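Local coordinates for mandalate racemase/muconate lactonizing enzyme (Unidentified, PDB 4E4U) that probably catalyses an acid-base reaction on a carboxylate substrate, as a putative member of the mandelate racemase/muconate lactonizing branch of the enolase superfamily, at the interface of chains A and B and the interface of chains A and C. Sequence-based numbering; all coordinates share one arbitrary frame. Chains: chain A/B/C, Mandalate racemase/muconate lactonizing enzyme.

Contact 1: the interface of chains A and B. Residues chain A 203, 229-230, 254, 305, 331; chain B 177-178, 213, 215, 219.
The amide oxygen OE1 of A:Gln305 is gripped by chain B directly and through water: B:Gln178 gives it an N-H from NE2 at 3.1 Å, and water 1 joins it to the hydroxyl OG of B:Ser215. OE1 lies in the amide plane of B:Gln178, whereas the donor is tilted 22° from the plane of the accepting carbonyl; the two amides are close to parallel on side chains that run roughly perpendicular. B:Gln178 NE2 also donates to B:Ser215 OG at 3.0 Å, which fixes the flip of the amide and points its OE1 toward B:Arg219. There NH1 of the guanidinium donates to B:Gln178 OE1, and NH2 reaches over to the carboxylate of A:Asp203. This salt bridge is long, 3.3 Å from B:Arg219 NH2 to A:Asp203 OD1; the planes stand 75° apart and NH2 approaches OD1 almost end-on. Water 2 ties NH1 to the second oxygen, OD2.

CD1 of A:Leu230 packs against both B:Gln178 (3.6 Å to CG) and B:Arg219 NH1, while CA of the same leucine lies over a guanidinium face, off toward its rim. The bend of B:Gln178 at chi2 (83°) leaves CB against A:Leu331 CD1 and carries the amide to A:Gln305 and B:Ser215. A:Pro254 CD lies 3.8 Å from B:Arg219 CD, the two side chains crossing, and B:Val213 sets both methyls against the amide end of A:Gln305. The patch thus attaches the loop at B:Gln178 and helix 214-224, through B:Ser215 in its first turn and B:Arg219 farther along, to the N-terminal ends of strands of chain A's C-terminal barrel, and may help build the octamer of the deposited assembly.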
# COMPACT_ATOMS: atom_id res chain seq x y z
N ASP A 203 -32.46 12.54 13.39
CA ASP A 203 -31.39 11.56 13.34
C ASP A 203 -31.02 11.05 14.73
O ASP A 203 -31.15 11.77 15.73
CB ASP A 203 -30.15 12.17 12.69
CG ASP A 203 -30.22 12.14 11.17
OD1 ASP A 203 -30.25 11.03 10.59
OD2 ASP A 203 -30.24 13.23 10.55
N PRO A 229 -28.29 5.22 12.18
CA PRO A 229 -27.84 6.40 12.91
C PRO A 229 -26.99 7.31 12.03
O PRO A 229 -26.25 6.84 11.14
CB PRO A 229 -26.97 5.84 14.05
CG PRO A 229 -27.09 4.36 13.98
CD PRO A 229 -27.64 3.98 12.65
N LEU A 230 -27.07 8.61 12.29
CA LEU A 230 -26.24 9.58 11.59
C LEU A 230 -24.76 9.39 11.94
O LEU A 230 -23.89 9.60 11.10
CB LEU A 230 -26.72 11.00 11.89
CG LEU A 230 -25.83 12.19 11.50
CD1 LEU A 230 -25.41 12.17 10.04
CD2 LEU A 230 -26.54 13.50 11.81
N PRO A 254 -21.63 6.39 9.64
CA PRO A 254 -20.51 7.34 9.72
C PRO A 254 -19.85 7.33 11.09
O PRO A 254 -20.56 7.30 12.10
CB PRO A 254 -21.19 8.69 9.48
CG PRO A 254 -22.37 8.36 8.63
CD PRO A 254 -22.88 7.04 9.21
N GLN A 305 -16.97 16.34 7.34
CA GLN A 305 -17.74 17.44 7.90
C GLN A 305 -17.31 17.73 9.32
O GLN A 305 -16.66 16.90 9.97
CB GLN A 305 -19.23 17.10 7.90
CG GLN A 305 -19.81 16.87 6.53
CD GLN A 305 -21.24 16.40 6.60
OE1 GLN A 305 -21.52 15.25 7.00
NE2 GLN A 305 -22.18 17.29 6.26
N LEU A 331 -21.86 20.31 9.66
CA LEU A 331 -22.98 19.37 9.77
C LEU A 331 -23.99 19.79 10.83
O LEU A 331 -25.17 19.96 10.53
CB LEU A 331 -22.45 17.96 10.11
CG LEU A 331 -23.48 16.87 10.42
CD1 LEU A 331 -24.45 16.66 9.26
CD2 LEU A 331 -22.78 15.55 10.77
N HIS B 177 -23.23 17.60 1.21
CA HIS B 177 -23.90 17.71 2.50
C HIS B 177 -24.44 16.34 2.92
O HIS B 177 -24.24 15.34 2.23
CB HIS B 177 -24.99 18.79 2.47
CG HIS B 177 -26.00 18.59 1.39
ND1 HIS B 177 -26.02 19.34 0.24
CD2 HIS B 177 -27.01 17.70 1.27
CE1 HIS B 177 -27.01 18.94 -0.53
NE2 HIS B 177 -27.63 17.94 0.07
N GLN B 178 -25.11 16.29 4.07
CA GLN B 178 -25.59 15.03 4.63
C GLN B 178 -27.11 14.98 4.49
O GLN B 178 -27.82 15.74 5.17
CB GLN B 178 -25.15 14.92 6.09
CG GLN B 178 -25.54 13.62 6.80
CD GLN B 178 -24.59 12.45 6.56
OE1 GLN B 178 -25.04 11.31 6.42
NE2 GLN B 178 -23.28 12.71 6.57
N VAL B 213 -21.71 14.32 0.81
CA VAL B 213 -20.40 13.88 1.29
C VAL B 213 -20.40 12.34 1.25
O VAL B 213 -21.46 11.71 1.26
CB VAL B 213 -20.10 14.40 2.71
CG1 VAL B 213 -20.03 15.91 2.72
CG2 VAL B 213 -21.13 13.89 3.73
N SER B 215 -19.89 9.98 3.41
CA SER B 215 -20.56 9.24 4.47
C SER B 215 -22.08 9.18 4.24
O SER B 215 -22.74 8.18 4.57
CB SER B 215 -20.23 9.82 5.85
OG SER B 215 -20.84 11.08 6.02
N ARG B 219 -24.59 5.88 3.32
CA ARG B 219 -25.89 5.64 3.97
C ARG B 219 -26.99 5.44 2.92
O ARG B 219 -27.81 4.53 3.04
CB ARG B 219 -26.26 6.79 4.91
CG ARG B 219 -25.49 6.78 6.22
CD ARG B 219 -25.87 7.97 7.09
NE ARG B 219 -27.26 7.94 7.52
CZ ARG B 219 -27.92 8.99 8.00
NH1 ARG B 219 -27.31 10.17 8.09
NH2 ARG B 219 -29.18 8.87 8.37
O HOH W 1 -19.41 13.34 6.78
O HOH W 2 -29.01 12.46 8.07

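Contact 2: the interface of chains A and C. Residues chain A 80, 82-83, 85-87; chain C 43-44, 88-89, 260, 285.
The bend of C:Arg260 at chi3 (-85°) and the CG of A:Phe82, anti to its backbone N (chi1 -172°), bring ring and guanidinium into a stack. The planes are 20° apart, with ring atom CE1 of A:Phe82 over the centre of the guanidinium, 3.3 Å from CZ of C:Arg260. From this stack NH1 of C:Arg260 donates to the backbone oxygen A:Thr83 O at 3.0 Å, coming from above the carbonyl plane and away from a lone pair. Water 4 joins the neighbouring A:Phe82 O to NH1 of C:Arg285.

The chain of A:Arg85, bent at chi2 and chi3, places A:Arg85 NH1 on a lone pair of C:Arg260 O at 2.9 Å, with C:Arg260 O lying in the guanidinium plane of A:Arg85. NE and NH2 hold A:Pro86 O side-on, so the second-shell carbonyl fixes the rotation of the guanidinium, while CD1 of C:Leu88 lies over one of its faces toward the rim. The other methyl, C:Leu88 CD2, fits between CG2 of A:Thr83 (3.6 Å) and CD of A:Arg85. Water 3 links the same A:Pro86 O to the backbone N of C:Leu88, in the first turn of helix 88-109.

A:Asp87 extends its carboxylate to that helix start, where the helix dipole could favour a negative charge. Two hydroxyls hold OD2: C:Thr89 OG1 on the syn lone pair, C:Thr44 OG1 from above the carboxylate plane, tip to tip. Residues 80-87 of chain A thereby fasten a loop over the partner, an exchange that the two-fold repeats with the chains swapped. At the far end A:Ser80 donates its hydroxyl OG to the backbone O of C:Thr44 at 2.8 Å.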
# COMPACT_ATOMS: atom_id res chain seq x y z
N SER A 80 6.37 25.42 23.69
CA SER A 80 6.79 25.75 25.04
C SER A 80 7.64 24.67 25.71
O SER A 80 7.22 23.52 25.81
CB SER A 80 5.56 26.05 25.90
OG SER A 80 5.91 26.55 27.18
N PHE A 82 10.53 23.35 24.80
CA PHE A 82 11.09 22.39 23.85
C PHE A 82 10.17 21.18 23.74
O PHE A 82 10.53 20.04 24.02
CB PHE A 82 12.54 22.00 24.21
CG PHE A 82 13.21 21.17 23.14
CD1 PHE A 82 13.24 21.60 21.82
CD2 PHE A 82 13.82 19.95 23.46
CE1 PHE A 82 13.86 20.84 20.83
CE2 PHE A 82 14.44 19.19 22.48
CZ PHE A 82 14.46 19.63 21.17
N THR A 83 8.94 21.46 23.34
CA THR A 83 7.96 20.41 23.10
C THR A 83 7.66 20.37 21.60
O THR A 83 8.28 19.58 20.87
CB THR A 83 6.70 20.60 23.99
OG1 THR A 83 6.18 21.93 23.84
CG2 THR A 83 7.06 20.35 25.47
N ARG A 85 5.14 19.35 20.05
CA ARG A 85 4.14 18.35 19.70
C ARG A 85 3.00 18.60 20.68
O ARG A 85 3.19 19.30 21.67
CB ARG A 85 4.69 16.90 19.76
CG ARG A 85 5.68 16.58 20.89
CD ARG A 85 5.10 16.65 22.32
NE ARG A 85 3.80 15.99 22.42
CZ ARG A 85 3.60 14.67 22.45
NH1 ARG A 85 4.63 13.83 22.43
NH2 ARG A 85 2.37 14.19 22.52
N PRO A 86 1.81 18.05 20.41
CA PRO A 86 0.68 18.48 21.25
C PRO A 86 0.82 18.12 22.73
O PRO A 86 1.07 16.95 23.06
CB PRO A 86 -0.51 17.73 20.64
CG PRO A 86 -0.11 17.55 19.20
CD PRO A 86 1.37 17.26 19.25
N ASP A 87 0.69 19.12 23.60
CA ASP A 87 0.51 18.93 25.03
C ASP A 87 -0.95 19.28 25.31
O ASP A 87 -1.36 20.44 25.15
CB ASP A 87 1.47 19.81 25.84
CG ASP A 87 1.24 19.70 27.35
OD1 ASP A 87 0.09 19.94 27.80
OD2 ASP A 87 2.21 19.37 28.09
N ALA C 43 8.47 20.28 30.87
CA ALA C 43 8.68 21.72 30.96
C ALA C 43 7.74 22.52 30.07
O ALA C 43 8.03 23.67 29.73
CB ALA C 43 10.14 22.07 30.66
N THR C 44 6.61 21.93 29.69
CA THR C 44 5.56 22.69 29.02
C THR C 44 5.20 23.91 29.87
O THR C 44 5.04 25.03 29.34
CB THR C 44 4.32 21.84 28.80
OG1 THR C 44 4.68 20.63 28.13
CG2 THR C 44 3.29 22.58 27.97
N LEU C 88 1.08 15.21 27.65
CA LEU C 88 2.54 15.20 27.81
C LEU C 88 2.99 15.51 29.25
O LEU C 88 3.87 14.85 29.79
CB LEU C 88 3.17 16.19 26.83
CG LEU C 88 4.69 16.22 26.78
CD1 LEU C 88 5.26 14.91 26.22
CD2 LEU C 88 5.15 17.39 25.93
N THR C 89 2.38 16.52 29.87
CA THR C 89 2.77 16.86 31.24
C THR C 89 2.35 15.77 32.21
O THR C 89 3.13 15.40 33.09
CB THR C 89 2.22 18.24 31.67
OG1 THR C 89 2.78 19.26 30.84
CG2 THR C 89 2.55 18.53 33.12
N ARG C 260 11.02 13.64 22.86
CA ARG C 260 9.81 14.44 23.00
C ARG C 260 8.54 13.64 22.76
O ARG C 260 7.46 14.22 22.63
CB ARG C 260 9.86 15.66 22.08
CG ARG C 260 10.89 16.67 22.53
CD ARG C 260 10.87 17.90 21.67
NE ARG C 260 11.67 17.75 20.47
CZ ARG C 260 11.72 18.65 19.50
NH1 ARG C 260 10.93 19.72 19.54
NH2 ARG C 260 12.55 18.47 18.48
N ARG C 285 9.73 10.83 31.11
CA ARG C 285 8.67 11.41 30.27
C ARG C 285 7.69 10.39 29.71
O ARG C 285 6.51 10.70 29.53
CB ARG C 285 9.28 12.21 29.11
CG ARG C 285 8.32 12.48 27.95
CD ARG C 285 8.86 13.54 27.02
NE ARG C 285 8.59 14.87 27.54
CZ ARG C 285 9.24 15.98 27.19
NH1 ARG C 285 10.27 15.93 26.35
NH2 ARG C 285 8.86 17.14 27.70
O HOH W 3 -0.31 15.77 25.12
O HOH W 4 11.72 18.40 25.88

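Contact 1 and contact 2 lie about 36 Å apart, between the centres of their C-alpha atoms, and share no residue. On chain A, contact 1 uses residues from 203 to 331, within the enolase C-terminal family region, whereas contact 2 uses the stretch 80-87 from the N-terminal family region, set against N- and C-terminal family residues of chain C. Contact 2 belongs to a two-fold interface and so has a twin; contact 1 is part of an interface that is not an exact two-fold. Separate surfaces let one subunit hold two neighbours at once, consistent with the eight-copy deposited assembly, though the structure alone does not prove an octamer.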